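Local coordinates for protein glutaryl-CoA dehydrogenase (Mycobacterium smegmatis, PDB 3SF6) that belongs to the acyl-CoA dehydrogenases, tetrameric flavoproteins of helical and beta domains, and here carries dihydroflavine-adenine dinucleotide, at residues Met79-Tyr84 and Ala122-Gly127; Asp129-Gln134 and Ala243-Ala248; Trp173-Thr178 and Arg202-Pro207. All blocks are in the same frame, centred on the assembly; numbering follows the deposited sequence. Where two conformers were deposited one is given.

Contact 1 of 3, residues Met79-Tyr84 and Ala122-Gly127; sequences MHLKGY and AIHAFG
His124, near the C-terminal end of helix 106-126, reaches across to the loop 79-84 and meets three of its residues, Leu81, Lys82 and Tyr84, each from a different direction. Its imidazole stands away from the helix with CG anti to the backbone N (chi1 -161°), which carries NE2 out to the loop backbone. There NE2 donates to the carbonyl oxygen of Lys82, with His124 NE2 and Lys82 O 2.8 Å apart and the N-H...O angle at 166°. The acceptor lies at the edge of the imidazole, in its plane, and the donor lies in the carbonyl plane, so the bond is well directed for both groups.

Leu81 approaches one face of the same ring: its CD2 sits 4.3 Å above the imidazole plane, set toward the rim, while Leu81 CB comes within 4.2 Å of His124 CD2. A branched aliphatic chain suits this place because it can lie against a ring face without competing for the polar edge. Tyr84 comes from another direction. Its ring is turned almost perpendicular to the imidazole (planes at 81°), with centroids 5.6 Å apart, in an oblique pair. His124 NE2 lies at the edge of the Tyr84 ring, near its plane, and Tyr84 CE2 makes the nearest approach, 3.9 Å from His124 NE2. Leu136 of the following helix, 129-140, touches both Tyr84 and His124.

Lys82 takes part through its backbone, and the end of its side chain leads away. Histidine suits the helix position because it combines a flat ring face, against which an aliphatic chain can pack, with a directional N-H at its edge. With NE2 acting as donor, that nitrogen must carry a proton, and the in-plane bond together with Leu81 on one face should limit rotation of the ring.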
# COMPACT_ATOMS: atom_id res chain seq x y z
N MET A 79 20.21 -30.31 8.47
CA MET A 79 19.10 -30.75 9.33
C MET A 79 18.01 -31.57 8.64
O MET A 79 17.46 -32.50 9.26
CB MET A 79 18.44 -29.55 10.01
CG MET A 79 19.28 -28.92 11.09
SD MET A 79 18.49 -27.53 11.91
CE MET A 79 18.84 -26.17 10.77
N HIS A 80 17.68 -31.20 7.39
CA HIS A 80 16.59 -31.83 6.70
C HIS A 80 17.05 -33.00 5.84
O HIS A 80 16.22 -33.67 5.22
CB HIS A 80 15.81 -30.82 5.83
CG HIS A 80 14.54 -31.38 5.29
ND1 HIS A 80 14.33 -31.54 3.93
CD2 HIS A 80 13.45 -31.89 5.91
CE1 HIS A 80 13.15 -32.11 3.74
NE2 HIS A 80 12.59 -32.33 4.92
N LEU A 81 18.35 -33.31 5.86
CA LEU A 81 18.89 -34.42 5.07
C LEU A 81 18.95 -35.65 5.93
O LEU A 81 19.05 -35.55 7.16
CB LEU A 81 20.31 -34.10 4.56
CG LEU A 81 20.41 -32.88 3.66
CD1 LEU A 81 21.88 -32.55 3.29
CD2 LEU A 81 19.58 -33.05 2.37
N LYS A 82 18.92 -36.80 5.28
CA LYS A 82 18.99 -38.10 5.95
C LYS A 82 20.36 -38.75 5.77
O LYS A 82 20.94 -38.73 4.68
CB LYS A 82 17.88 -39.01 5.43
CG LYS A 82 16.50 -38.60 6.00
CD LYS A 82 15.38 -39.50 5.58
CE LYS A 82 14.07 -39.09 6.24
NZ LYS A 82 13.74 -37.65 5.99
N GLY A 83 20.88 -39.32 6.84
CA GLY A 83 22.14 -40.04 6.77
C GLY A 83 23.36 -39.14 6.94
O GLY A 83 23.24 -37.93 7.14
N TYR A 84 24.55 -39.77 6.92
CA TYR A 84 25.84 -39.01 6.94
C TYR A 84 26.03 -38.11 8.16
O TYR A 84 26.72 -37.08 8.06
CB TYR A 84 25.99 -38.21 5.63
CG TYR A 84 25.74 -39.04 4.41
CD1 TYR A 84 26.74 -39.85 3.86
CD2 TYR A 84 24.48 -39.06 3.80
CE1 TYR A 84 26.49 -40.65 2.73
CE2 TYR A 84 24.23 -39.84 2.69
CZ TYR A 84 25.21 -40.64 2.16
OH TYR A 84 24.96 -41.45 1.05
N ALA A 122 22.95 -30.78 -2.86
CA ALA A 122 23.37 -31.08 -4.22
C ALA A 122 24.13 -32.41 -4.29
O ALA A 122 23.90 -33.23 -5.19
CB ALA A 122 24.23 -29.93 -4.81
N ILE A 123 25.07 -32.58 -3.37
CA ILE A 123 25.88 -33.81 -3.29
C ILE A 123 24.99 -35.01 -2.93
O ILE A 123 25.07 -36.08 -3.54
CB ILE A 123 27.05 -33.61 -2.30
CG1 ILE A 123 28.04 -32.57 -2.85
CG2 ILE A 123 27.78 -34.94 -2.08
CD1 ILE A 123 29.11 -32.09 -1.81
N HIS A 124 24.11 -34.82 -1.94
CA HIS A 124 23.17 -35.86 -1.49
C HIS A 124 22.27 -36.32 -2.64
O HIS A 124 22.00 -37.54 -2.79
CB HIS A 124 22.38 -35.32 -0.31
CG HIS A 124 21.71 -36.36 0.53
ND1 HIS A 124 20.57 -37.03 0.12
CD2 HIS A 124 21.94 -36.76 1.81
CE1 HIS A 124 20.18 -37.86 1.08
NE2 HIS A 124 20.99 -37.71 2.12
N ALA A 125 21.80 -35.38 -3.45
CA ALA A 125 20.80 -35.63 -4.49
C ALA A 125 21.37 -36.10 -5.81
O ALA A 125 20.75 -36.94 -6.52
CB ALA A 125 19.94 -34.39 -4.74
N PHE A 126 22.55 -35.58 -6.17
CA PHE A 126 23.11 -35.79 -7.49
C PHE A 126 24.50 -36.38 -7.52
O PHE A 126 25.06 -36.61 -8.59
CB PHE A 126 23.13 -34.45 -8.26
CG PHE A 126 21.81 -33.76 -8.28
CD1 PHE A 126 20.73 -34.31 -8.93
CD2 PHE A 126 21.65 -32.53 -7.65
CE1 PHE A 126 19.50 -33.70 -8.93
CE2 PHE A 126 20.41 -31.92 -7.66
CZ PHE A 126 19.36 -32.48 -8.29
N GLY A 127 25.09 -36.57 -6.34
CA GLY A 127 26.47 -36.99 -6.25
C GLY A 127 26.60 -38.49 -6.41
O GLY A 127 25.63 -39.27 -6.26

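Contact 2 of 3, residues Asp129-Gln134 and Ala243-Ala248; sequences DEQKDQ and ARLPGA
This is a polar contact between a helix and a loop, in which the side-chain amide of Gln131, in the first turn of helix 129-140, meets the backbone of the loop 243-248 that leads from strand 229-240 to helix 252-286. The extended glutamine chain sends its amide to the loop, where Gln131 NE2 donates to the carbonyl oxygen of Arg244 at 3.0 Å and with an N-H...O angle of 160°. The acceptor lies near the amide plane, but the donor stands above the carbonyl plane, 67° out of it, and therefore does not use a lone-pair direction. Gln131 NE2 also has a weak hydrogen bond to the carbonyl of Ser242.

The other end of the amide faces apolar groups across the contact. Leu245 CD2 packs 3.6 Å from Gln131 OE1, and Pro246 CD lies 3.8 Å from that same oxygen, whose polar partner is the backbone N of Ser128, just before the helix. Glutamine suits this buried place because one neutral amide both accepts from the residue just before its own helix and donates to a distant loop, which should fix the amide's orientation. Leucine fits the apolar side, since Leu245 also packs on Val192, Trp194 and Phe126. Arg244 contributes its carbonyl here and directs its guanidinium to a salt bridge with Asp241.

From Leu245 to Ala248 the loop folds into a type I beta turn, with proline and glycine at its two central positions. The arrangement belongs to the interdomain seam of the acyl-CoA dehydrogenase fold, where an N-terminal-domain helix meets the link from the middle beta domain to the C-terminal helical domain.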
# COMPACT_ATOMS: atom_id res chain seq x y z
N ASP A 129 28.32 -42.06 -4.97
CA ASP A 129 28.56 -42.53 -3.61
C ASP A 129 29.93 -42.06 -3.11
O ASP A 129 30.07 -41.68 -1.94
CB ASP A 129 28.49 -44.06 -3.55
CG ASP A 129 27.09 -44.61 -3.82
OD1 ASP A 129 26.11 -43.85 -3.88
OD2 ASP A 129 26.99 -45.86 -3.93
N GLU A 130 30.92 -42.01 -3.99
CA GLU A 130 32.25 -41.54 -3.59
C GLU A 130 32.21 -40.10 -3.06
O GLU A 130 32.83 -39.78 -2.04
CB GLU A 130 33.23 -41.64 -4.78
CG GLU A 130 34.71 -41.28 -4.50
CD GLU A 130 35.52 -41.05 -5.81
OE1 GLU A 130 35.14 -41.57 -6.88
OE2 GLU A 130 36.54 -40.30 -5.76
N GLN A 131 31.49 -39.24 -3.78
CA GLN A 131 31.34 -37.83 -3.35
C GLN A 131 30.58 -37.70 -2.01
O GLN A 131 30.97 -36.93 -1.09
CB GLN A 131 30.61 -37.02 -4.45
CG GLN A 131 31.50 -36.77 -5.68
CD GLN A 131 30.71 -36.45 -6.92
OE1 GLN A 131 29.48 -36.53 -6.93
NE2 GLN A 131 31.41 -36.08 -7.99
N LYS A 132 29.50 -38.46 -1.88
CA LYS A 132 28.72 -38.42 -0.67
C LYS A 132 29.54 -38.87 0.51
O LYS A 132 29.51 -38.26 1.57
CB LYS A 132 27.48 -39.30 -0.81
CG LYS A 132 26.50 -38.76 -1.79
CD LYS A 132 25.22 -39.58 -1.76
CE LYS A 132 24.57 -39.70 -3.08
NZ LYS A 132 23.62 -40.88 -3.16
N ASP A 133 30.26 -39.98 0.34
CA ASP A 133 31.00 -40.56 1.44
C ASP A 133 32.20 -39.68 1.80
O ASP A 133 32.58 -39.58 2.96
CB ASP A 133 31.46 -41.98 1.08
CG ASP A 133 30.30 -42.97 0.95
OD1 ASP A 133 29.22 -42.73 1.51
OD2 ASP A 133 30.53 -44.06 0.33
N GLN A 134 32.79 -39.03 0.80
CA GLN A 134 33.96 -38.19 1.04
C GLN A 134 33.60 -36.91 1.79
O GLN A 134 34.32 -36.51 2.70
CB GLN A 134 34.68 -37.86 -0.25
CG GLN A 134 35.81 -36.85 -0.05
CD GLN A 134 36.73 -36.68 -1.25
OE1 GLN A 134 36.54 -37.30 -2.31
NE2 GLN A 134 37.74 -35.82 -1.08
N ALA A 243 34.74 -35.68 -10.64
CA ALA A 243 34.28 -34.44 -9.95
C ALA A 243 32.89 -34.01 -10.39
O ALA A 243 32.23 -33.21 -9.71
CB ALA A 243 35.30 -33.25 -10.20
N ARG A 244 32.44 -34.54 -11.52
CA ARG A 244 31.11 -34.20 -12.03
C ARG A 244 30.05 -34.86 -11.17
O ARG A 244 30.22 -36.00 -10.77
CB ARG A 244 30.98 -34.65 -13.50
CG ARG A 244 29.63 -34.40 -14.14
CD ARG A 244 29.60 -34.91 -15.61
NE ARG A 244 30.15 -36.25 -15.76
CZ ARG A 244 29.44 -37.39 -15.71
NH1 ARG A 244 28.12 -37.37 -15.55
NH2 ARG A 244 30.06 -38.55 -15.84
N LEU A 245 28.97 -34.15 -10.88
CA LEU A 245 27.81 -34.74 -10.20
C LEU A 245 27.06 -35.59 -11.22
O LEU A 245 26.45 -35.06 -12.14
CB LEU A 245 26.90 -33.63 -9.67
CG LEU A 245 27.42 -32.81 -8.49
CD1 LEU A 245 26.44 -31.58 -8.33
CD2 LEU A 245 27.44 -33.63 -7.19
N PRO A 246 27.09 -36.94 -11.06
CA PRO A 246 26.52 -37.75 -12.13
C PRO A 246 25.02 -37.58 -12.34
O PRO A 246 24.52 -37.81 -13.43
CB PRO A 246 26.86 -39.20 -11.69
CG PRO A 246 27.07 -39.11 -10.21
CD PRO A 246 27.68 -37.76 -9.99
N GLY A 247 24.29 -37.23 -11.29
CA GLY A 247 22.84 -37.20 -11.37
C GLY A 247 22.28 -35.88 -11.89
O GLY A 247 21.09 -35.81 -12.21
N ALA A 248 23.16 -34.89 -12.08
CA ALA A 248 22.75 -33.55 -12.52
C ALA A 248 22.92 -33.43 -14.02
O ALA A 248 24.05 -33.45 -14.52
CB ALA A 248 23.53 -32.46 -11.76

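Contact 3 of 3, residues Trp173-Thr178 and Arg202-Pro207; sequences WILTGT and RGFVVP. With EDO (1,2-ethanediol), chain P.
Phe204 meets Trp173 with its edge and Leu175 with one face, and this aromatic and aliphatic cluster is the tight part of the contact between strands 173-178 and 202-207. The edge of its ring is directed at the face of the tryptophan: Phe204 CE2 lies 3.6 Å from Trp173 CG, and the planes meet at 67° in an edge-to-face pair. Trp173 NE1 is also hydrogen-bonded to Asp241 OD1, which should fix the turn of the indole.

Leu175 closes over a face of the phenylalanine. Its CD1 stands 4.0 Å from the centroid of the Phe204 ring and only 2° off the normal, a nearly central CH-pi contact, while Leu175 CD2 touches Phe204 CD1 at 3.9 Å. Leu175 CD2 then reaches Val206 CG2, 4.0 Å away, where a beta-branched residue offers a compact apolar flank.

Packing loosens toward Thr178, where the strands have diverged and the threonine is partly exposed. Here Thr178 OG1 is hydrogen-bonded to O2 of a 1,2-ethanediol molecule, probably from the crystallisation liquor, at 2.7 Å. A threonine suits this end, having a hydroxyl for polar surroundings and a branched shape compatible with a strand.

The segment axes run nearly at right angles (96°) and 10.4 Å apart, without hydrogen bonds between the strands, which belong to different sheets. Such near-orthogonal packing of two sheets, with alternate side chains turned inward, is characteristic of the middle beta domain of acyl-CoA dehydrogenases, in which two sheets enclose an apolar core.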
# COMPACT_ATOMS: atom_id res chain seq x y z
N TRP A 173 37.96 -32.40 -17.07
CA TRP A 173 37.21 -31.20 -17.37
C TRP A 173 38.04 -29.95 -17.04
O TRP A 173 38.78 -29.96 -16.06
CB TRP A 173 35.93 -31.12 -16.54
CG TRP A 173 34.92 -32.16 -16.82
CD1 TRP A 173 34.81 -33.37 -16.21
CD2 TRP A 173 33.85 -32.08 -17.78
NE1 TRP A 173 33.71 -34.05 -16.72
CE2 TRP A 173 33.11 -33.29 -17.68
CE3 TRP A 173 33.43 -31.12 -18.69
CZ2 TRP A 173 31.99 -33.55 -18.47
CZ3 TRP A 173 32.30 -31.36 -19.45
CH2 TRP A 173 31.60 -32.58 -19.35
N ILE A 174 37.85 -28.90 -17.84
CA ILE A 174 38.44 -27.60 -17.56
C ILE A 174 37.28 -26.63 -17.31
O ILE A 174 36.41 -26.44 -18.19
CB ILE A 174 39.32 -27.09 -18.71
CG1 ILE A 174 40.33 -28.16 -19.15
CG2 ILE A 174 40.08 -25.84 -18.26
CD1 ILE A 174 41.36 -28.46 -18.08
N LEU A 175 37.24 -26.04 -16.12
CA LEU A 175 36.17 -25.13 -15.75
C LEU A 175 36.68 -23.70 -15.82
O LEU A 175 37.69 -23.36 -15.20
CB LEU A 175 35.64 -25.39 -14.32
CG LEU A 175 34.49 -26.38 -14.20
CD1 LEU A 175 34.85 -27.70 -14.77
CD2 LEU A 175 34.02 -26.49 -12.69
N THR A 176 35.99 -22.84 -16.57
CA THR A 176 36.40 -21.45 -16.73
C THR A 176 35.20 -20.52 -16.57
O THR A 176 34.24 -20.57 -17.35
CB THR A 176 37.01 -21.22 -18.11
OG1 THR A 176 38.07 -22.18 -18.34
CG2 THR A 176 37.58 -19.80 -18.22
N GLY A 177 35.27 -19.66 -15.56
CA GLY A 177 34.27 -18.62 -15.39
C GLY A 177 34.36 -17.97 -14.05
O GLY A 177 35.26 -18.31 -13.26
N THR A 178 33.46 -17.02 -13.81
CA THR A 178 33.41 -16.32 -12.54
C THR A 178 32.02 -16.46 -11.93
O THR A 178 31.01 -16.21 -12.62
CB THR A 178 33.76 -14.85 -12.74
OG1 THR A 178 35.11 -14.76 -13.26
CG2 THR A 178 33.68 -14.09 -11.45
N ARG A 202 25.77 -28.69 -16.20
CA ARG A 202 26.32 -29.74 -15.34
C ARG A 202 26.82 -29.10 -14.04
O ARG A 202 27.08 -27.89 -13.99
CB ARG A 202 27.48 -30.47 -16.02
CG ARG A 202 27.09 -31.27 -17.28
CD ARG A 202 26.18 -32.44 -16.96
NE ARG A 202 25.93 -33.28 -18.14
CZ ARG A 202 24.93 -33.09 -18.99
NH1 ARG A 202 24.08 -32.10 -18.83
NH2 ARG A 202 24.77 -33.92 -20.04
N GLY A 203 26.99 -29.92 -12.99
CA GLY A 203 27.51 -29.48 -11.70
C GLY A 203 28.75 -30.28 -11.31
O GLY A 203 28.86 -31.46 -11.66
N PHE A 204 29.67 -29.61 -10.63
CA PHE A 204 30.95 -30.14 -10.24
C PHE A 204 31.23 -29.89 -8.78
O PHE A 204 30.91 -28.83 -8.23
CB PHE A 204 32.07 -29.51 -11.10
CG PHE A 204 31.90 -29.78 -12.56
CD1 PHE A 204 31.08 -28.98 -13.33
CD2 PHE A 204 32.52 -30.89 -13.16
CE1 PHE A 204 30.89 -29.27 -14.68
CE2 PHE A 204 32.30 -31.19 -14.50
CZ PHE A 204 31.51 -30.37 -15.25
N VAL A 205 31.83 -30.90 -8.15
CA VAL A 205 32.34 -30.82 -6.81
C VAL A 205 33.79 -30.33 -6.91
O VAL A 205 34.67 -31.05 -7.41
CB VAL A 205 32.25 -32.22 -6.11
CG1 VAL A 205 32.88 -32.14 -4.69
CG2 VAL A 205 30.76 -32.73 -6.11
N VAL A 206 34.02 -29.09 -6.52
CA VAL A 206 35.32 -28.42 -6.78
C VAL A 206 36.02 -28.16 -5.45
O VAL A 206 35.62 -27.23 -4.72
CB VAL A 206 35.15 -27.09 -7.52
CG1 VAL A 206 36.55 -26.54 -7.96
CG2 VAL A 206 34.22 -27.25 -8.76
N PRO A 207 37.04 -28.95 -5.12
CA PRO A 207 37.84 -28.56 -3.96
C PRO A 207 38.44 -27.18 -4.19
O PRO A 207 38.99 -26.88 -5.26
CB PRO A 207 38.90 -29.65 -3.88
CG PRO A 207 38.33 -30.79 -4.70
CD PRO A 207 37.60 -30.14 -5.79
C1 EDO P . 38.56 -16.04 -15.91
O1 EDO P . 39.70 -16.41 -15.14
C2 EDO P . 37.35 -16.64 -15.22
O2 EDO P . 36.18 -15.83 -15.45

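In the fold
From the N terminus, the chain first closes contact 1, where the end of helix 106-126 returns to the loop that follows helix 64-73 across a largely helical excursion. Helix 129-140 follows at once and opens contact 2, which closes only after the middle beta domain, at the approach to helix 252-286. Contact 3 forms and closes within that long loop, joining the two sheets. The ties are direct: the loop 243-248 pairs with strand 202-207 through backbone bonds at Val205 and Gly203, and Gly247 bonds to Phe126 of contact 1. The three therefore link N-terminal helices, beta domain and the entry to the C-terminal helices.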